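PDB 7ADK: lipoprotein from Mycoplasma mycoides subsp. capri, which probably cleaves host antibodies as a cell-surface protease of the chymotrypsin-like PA clan. Local coordinates for residues S334-N346 against S359-N371. Residues are numbered along the deposited sequence; the frame is centred on the assembly and turned at random.
Sequences SYISAQLTQLRLN and SQTQPDKTTILSN
Q342 donates and accepts at once: its OE1 takes a hydrogen bond from NE2 of Q360 at 2.8 Å and another from NE2 of Q362 at 3.1 Å, the two donors arriving from opposite faces of the carboxamide. Its own NE2 turns to the backbone O of S359 (3.0 Å), meeting it from above the carbonyl plane; on the opposite face the same oxygen accepts the backbone N-H of Q362. Glutamine suits this buried place because one neutral group offers both kinds of partner. With chi2 at 172° the Q342 chain is extended beyond CG and carries its amide across to residues 359-362. NE2 of Q360 spends its second N-H on OE1 of Q339 at 2.9 Å, the two amide planes standing nearly perpendicular, 84° apart.

The contact forms a helical hairpin: segments 334-345 and 361-371 run roughly antiparallel (156°), their axes coming within 10.5 Å. It belongs to an insertion between strands 289-293 and 421-433, neighbours in the larger beta sheet, and reaches far out from the protein's centre. Long glutamines bridge the gap, and knobs-into-holes packing is seen both ways: Q362 sits among Y335, A338, Q339 and Q342, the small methyl of A338 letting the Q362 amide approach to 3.5 Å (CB to NE2).

Toward the other end, Y335 fills the hole of P363, T366, T367 and S370. Tyrosine suits it because its long ring spans the gap and ends in a hydroxyl, which donates to OG1 of T366 (OH to OG1 2.7 Å); that OG1 lies at the ring's edge and itself donates to O of Q362. P363 supplies a compact apolar surface beside the ring, P363 CG lying 3.8 Å from Q339 NE2.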
loop_
_atom_site.group_PDB
_atom_site.type_symbol
_atom_site.label_atom_id
_atom_site.label_comp_id
_atom_site.label_asym_id
_atom_site.label_seq_id
_atom_site.Cartn_x
_atom_site.Cartn_y
_atom_site.Cartn_z
ATOM N N SER B 334 -27.991 -21.597 1.611
ATOM C CA SER B 334 -28.433 -21.080 0.305
ATOM C C SER B 334 -29.958 -21.031 0.175
ATOM O O SER B 334 -30.478 -20.099 -0.433
ATOM C CB SER B 334 -27.855 -21.897 -0.851
ATOM O OG SER B 334 -26.445 -21.839 -0.824
ATOM N N TYR B 335 -30.685 -21.955 0.805
ATOM C CA TYR B 335 -32.133 -21.837 0.963
ATOM C C TYR B 335 -32.549 -20.780 1.983
ATOM O O TYR B 335 -33.246 -19.847 1.600
ATOM C CB TYR B 335 -32.789 -23.182 1.302
ATOM C CG TYR B 335 -32.885 -24.166 0.159
ATOM C CD1 TYR B 335 -33.354 -23.741 -1.096
ATOM C CD2 TYR B 335 -32.564 -25.522 0.358
ATOM C CE1 TYR B 335 -33.456 -24.648 -2.156
ATOM C CE2 TYR B 335 -32.716 -26.447 -0.690
ATOM C CZ TYR B 335 -33.159 -26.007 -1.949
ATOM O OH TYR B 335 -33.311 -26.897 -2.953
ATOM N N ILE B 336 -32.192 -20.891 3.267
ATOM C CA ILE B 336 -32.793 -20.016 4.295
ATOM C C ILE B 336 -32.470 -18.522 4.085
ATOM O O ILE B 336 -33.312 -17.672 4.360
ATOM C CB ILE B 336 -32.518 -20.536 5.731
ATOM C CG1 ILE B 336 -33.319 -19.812 6.835
ATOM C CG2 ILE B 336 -31.042 -20.484 6.099
ATOM C CD1 ILE B 336 -34.831 -19.937 6.686
ATOM N N SER B 337 -31.326 -18.181 3.489
ATOM C CA SER B 337 -31.020 -16.798 3.086
ATOM C C SER B 337 -31.950 -16.301 1.965
ATOM O O SER B 337 -32.537 -15.225 2.076
ATOM C CB SER B 337 -29.550 -16.673 2.670
ATOM O OG SER B 337 -29.218 -17.548 1.611
ATOM N N ALA B 338 -32.148 -17.097 0.910
ATOM C CA ALA B 338 -33.045 -16.766 -0.194
ATOM C C ALA B 338 -34.508 -16.672 0.272
ATOM O O ALA B 338 -35.214 -15.723 -0.063
ATOM C CB ALA B 338 -32.856 -17.806 -1.295
ATOM N N GLN B 339 -34.937 -17.600 1.128
ATOM C CA GLN B 339 -36.229 -17.575 1.819
ATOM C C GLN B 339 -36.436 -16.277 2.627
ATOM O O GLN B 339 -37.508 -15.688 2.531
ATOM C CB GLN B 339 -36.349 -18.793 2.744
ATOM C CG GLN B 339 -36.446 -20.151 2.028
ATOM C CD GLN B 339 -37.863 -20.560 1.646
ATOM O OE1 GLN B 339 -38.791 -19.771 1.560
ATOM N NE2 GLN B 339 -38.089 -21.818 1.407
ATOM N N LEU B 340 -35.433 -15.765 3.353
ATOM C CA LEU B 340 -35.579 -14.517 4.112
ATOM C C LEU B 340 -35.810 -13.279 3.218
ATOM O O LEU B 340 -36.435 -12.311 3.654
ATOM C CB LEU B 340 -34.388 -14.364 5.067
ATOM C CG LEU B 340 -34.439 -13.129 5.987
ATOM C CD1 LEU B 340 -35.703 -13.047 6.827
ATOM C CD2 LEU B 340 -33.247 -13.134 6.930
ATOM N N THR B 341 -35.380 -13.289 1.952
ATOM C CA THR B 341 -35.817 -12.251 0.998
ATOM C C THR B 341 -37.320 -12.371 0.718
ATOM O O THR B 341 -38.069 -11.412 0.880
ATOM C CB THR B 341 -34.995 -12.222 -0.306
ATOM O OG1 THR B 341 -35.326 -13.266 -1.184
ATOM C CG2 THR B 341 -33.491 -12.271 -0.092
ATOM N N GLN B 342 -37.801 -13.568 0.378
ATOM C CA GLN B 342 -39.204 -13.801 0.026
ATOM C C GLN B 342 -40.149 -13.653 1.239
ATOM O O GLN B 342 -41.262 -13.158 1.079
ATOM C CB GLN B 342 -39.323 -15.159 -0.692
ATOM C CG GLN B 342 -38.650 -15.107 -2.078
ATOM C CD GLN B 342 -38.535 -16.442 -2.800
ATOM O OE1 GLN B 342 -38.364 -17.498 -2.227
ATOM N NE2 GLN B 342 -38.613 -16.458 -4.102
ATOM N N LEU B 343 -39.693 -13.966 2.455
ATOM C CA LEU B 343 -40.379 -13.759 3.730
ATOM C C LEU B 343 -40.703 -12.274 3.939
ATOM O O LEU B 343 -41.857 -11.919 4.168
ATOM C CB LEU B 343 -39.493 -14.347 4.847
ATOM C CG LEU B 343 -40.087 -14.382 6.271
ATOM C CD1 LEU B 343 -39.373 -15.444 7.096
ATOM C CD2 LEU B 343 -39.941 -13.068 7.023
ATOM N N ARG B 344 -39.710 -11.394 3.780
ATOM C CA ARG B 344 -39.881 -9.937 3.873
ATOM C C ARG B 344 -40.687 -9.364 2.711
ATOM O O ARG B 344 -41.539 -8.506 2.935
ATOM C CB ARG B 344 -38.505 -9.276 3.986
ATOM C CG ARG B 344 -37.901 -9.515 5.372
ATOM C CD ARG B 344 -36.497 -8.938 5.495
ATOM N NE ARG B 344 -35.533 -9.676 4.673
ATOM C CZ ARG B 344 -34.302 -9.317 4.396
ATOM N NH1 ARG B 344 -33.561 -10.060 3.644
ATOM N NH2 ARG B 344 -33.780 -8.226 4.846
ATOM N N LEU B 345 -40.491 -9.842 1.483
ATOM C CA LEU B 345 -41.289 -9.402 0.333
ATOM C C LEU B 345 -42.785 -9.751 0.474
ATOM O O LEU B 345 -43.623 -9.007 -0.027
ATOM C CB LEU B 345 -40.707 -9.971 -0.966
ATOM C CG LEU B 345 -39.330 -9.424 -1.383
ATOM C CD1 LEU B 345 -38.736 -10.307 -2.470
ATOM C CD2 LEU B 345 -39.416 -8.006 -1.904
ATOM N N ASN B 346 -43.137 -10.814 1.206
ATOM C CA ASN B 346 -44.517 -11.178 1.547
ATOM C C ASN B 346 -45.168 -10.295 2.650
ATOM O O ASN B 346 -46.290 -10.597 3.056
ATOM C CB ASN B 346 -44.582 -12.689 1.883
ATOM C CG ASN B 346 -44.308 -13.639 0.720
ATOM O OD1 ASN B 346 -44.469 -13.322 -0.441
ATOM N ND2 ASN B 346 -43.946 -14.862 0.979
ATOM N N SER B 359 -41.964 -17.714 -7.924
ATOM C CA SER B 359 -40.556 -17.589 -7.500
ATOM C C SER B 359 -40.245 -18.374 -6.215
ATOM O O SER B 359 -39.103 -18.744 -5.978
ATOM C CB SER B 359 -40.158 -16.117 -7.357
ATOM O OG SER B 359 -40.667 -15.535 -6.171
ATOM N N GLN B 360 -41.251 -18.735 -5.414
ATOM C CA GLN B 360 -41.129 -19.745 -4.358
ATOM C C GLN B 360 -41.116 -21.192 -4.906
ATOM O O GLN B 360 -41.203 -22.146 -4.137
ATOM C CB GLN B 360 -42.200 -19.527 -3.275
ATOM C CG GLN B 360 -41.957 -18.275 -2.414
ATOM C CD GLN B 360 -41.567 -18.669 -0.990
ATOM O OE1 GLN B 360 -42.408 -18.882 -0.129
ATOM N NE2 GLN B 360 -40.297 -18.813 -0.702
ATOM N N THR B 361 -40.919 -21.401 -6.212
ATOM C CA THR B 361 -40.357 -22.666 -6.731
ATOM C C THR B 361 -38.838 -22.758 -6.544
ATOM O O THR B 361 -38.283 -23.833 -6.757
ATOM C CB THR B 361 -40.681 -22.921 -8.208
ATOM O OG1 THR B 361 -40.169 -21.896 -9.025
ATOM C CG2 THR B 361 -42.184 -23.072 -8.439
ATOM N N GLN B 362 -38.162 -21.688 -6.101
ATOM C CA GLN B 362 -36.732 -21.728 -5.787
ATOM C C GLN B 362 -36.350 -22.779 -4.720
ATOM O O GLN B 362 -35.358 -23.469 -4.963
ATOM C CB GLN B 362 -36.154 -20.318 -5.568
ATOM C CG GLN B 362 -36.479 -19.580 -4.259
ATOM C CD GLN B 362 -35.640 -19.974 -3.043
ATOM O OE1 GLN B 362 -34.733 -20.789 -3.081
ATOM N NE2 GLN B 362 -35.943 -19.426 -1.895
ATOM N N PRO B 363 -37.129 -23.052 -3.643
ATOM C CA PRO B 363 -36.950 -24.280 -2.873
ATOM C C PRO B 363 -37.303 -25.532 -3.687
ATOM O O PRO B 363 -36.493 -26.439 -3.820
ATOM C CB PRO B 363 -37.809 -24.133 -1.614
ATOM C CG PRO B 363 -38.888 -23.144 -2.028
ATOM C CD PRO B 363 -38.137 -22.230 -2.986
ATOM N N ASP B 364 -38.501 -25.610 -4.257
ATOM C CA ASP B 364 -39.061 -26.892 -4.695
ATOM C C ASP B 364 -38.416 -27.476 -5.955
ATOM O O ASP B 364 -37.932 -28.605 -5.896
ATOM C CB ASP B 364 -40.589 -26.817 -4.811
ATOM C CG ASP B 364 -41.308 -26.685 -3.466
ATOM O OD1 ASP B 364 -40.660 -26.467 -2.424
ATOM O OD2 ASP B 364 -42.546 -26.819 -3.444
ATOM N N LYS B 365 -38.317 -26.746 -7.074
ATOM C CA LYS B 365 -37.757 -27.324 -8.316
ATOM C C LYS B 365 -36.247 -27.583 -8.234
ATOM O O LYS B 365 -35.711 -28.372 -9.008
ATOM C CB LYS B 365 -38.189 -26.526 -9.561
ATOM C CG LYS B 365 -37.382 -25.260 -9.912
ATOM C CD LYS B 365 -36.347 -25.511 -11.023
ATOM C CE LYS B 365 -35.630 -24.209 -11.399
ATOM N NZ LYS B 365 -34.782 -24.377 -12.600
ATOM N N THR B 366 -35.569 -26.958 -7.268
ATOM C CA THR B 366 -34.156 -27.207 -6.946
ATOM C C THR B 366 -33.974 -28.252 -5.835
ATOM O O THR B 366 -32.877 -28.776 -5.673
ATOM C CB THR B 366 -33.413 -25.920 -6.567
ATOM O OG1 THR B 366 -33.745 -25.535 -5.265
ATOM C CG2 THR B 366 -33.693 -24.735 -7.482
ATOM N N THR B 367 -35.014 -28.612 -5.071
ATOM C CA THR B 367 -34.950 -29.668 -4.040
ATOM C C THR B 367 -34.678 -31.016 -4.683
ATOM O O THR B 367 -33.796 -31.730 -4.225
ATOM C CB THR B 367 -36.215 -29.761 -3.172
ATOM O OG1 THR B 367 -36.308 -28.628 -2.349
ATOM C CG2 THR B 367 -36.210 -30.942 -2.220
ATOM N N ILE B 368 -35.350 -31.341 -5.787
ATOM C CA ILE B 368 -35.067 -32.576 -6.534
ATOM C C ILE B 368 -33.632 -32.628 -7.087
ATOM O O ILE B 368 -32.968 -33.655 -6.983
ATOM C CB ILE B 368 -36.126 -32.816 -7.629
ATOM C CG1 ILE B 368 -36.272 -31.647 -8.621
ATOM C CG2 ILE B 368 -37.466 -33.155 -6.976
ATOM C CD1 ILE B 368 -37.038 -31.989 -9.890
ATOM N N LEU B 369 -33.097 -31.521 -7.603
ATOM C CA LEU B 369 -31.726 -31.460 -8.118
ATOM C C LEU B 369 -30.703 -31.564 -6.980
ATOM O O LEU B 369 -29.739 -32.323 -7.053
ATOM C CB LEU B 369 -31.503 -30.175 -8.939
ATOM C CG LEU B 369 -32.489 -29.900 -10.091
ATOM C CD1 LEU B 369 -32.073 -28.636 -10.837
ATOM C CD2 LEU B 369 -32.566 -31.045 -11.087
ATOM N N SER B 370 -30.955 -30.860 -5.878
ATOM C CA SER B 370 -30.131 -30.907 -4.669
ATOM C C SER B 370 -30.295 -32.193 -3.846
ATOM O O SER B 370 -29.560 -32.384 -2.896
ATOM C CB SER B 370 -30.307 -29.641 -3.832
ATOM O OG SER B 370 -31.611 -29.518 -3.337
ATOM N N ASN B 371 -31.187 -33.110 -4.215
ATOM C CA ASN B 371 -31.278 -34.466 -3.675
ATOM C C ASN B 371 -30.782 -35.548 -4.651
ATOM O O ASN B 371 -30.061 -36.445 -4.221
ATOM C CB ASN B 371 -32.686 -34.730 -3.127
ATOM C CG ASN B 371 -32.855 -34.112 -1.750
ATOM O OD1 ASN B 371 -32.574 -34.719 -0.730
ATOM N ND2 ASN B 371 -33.259 -32.880 -1.664
#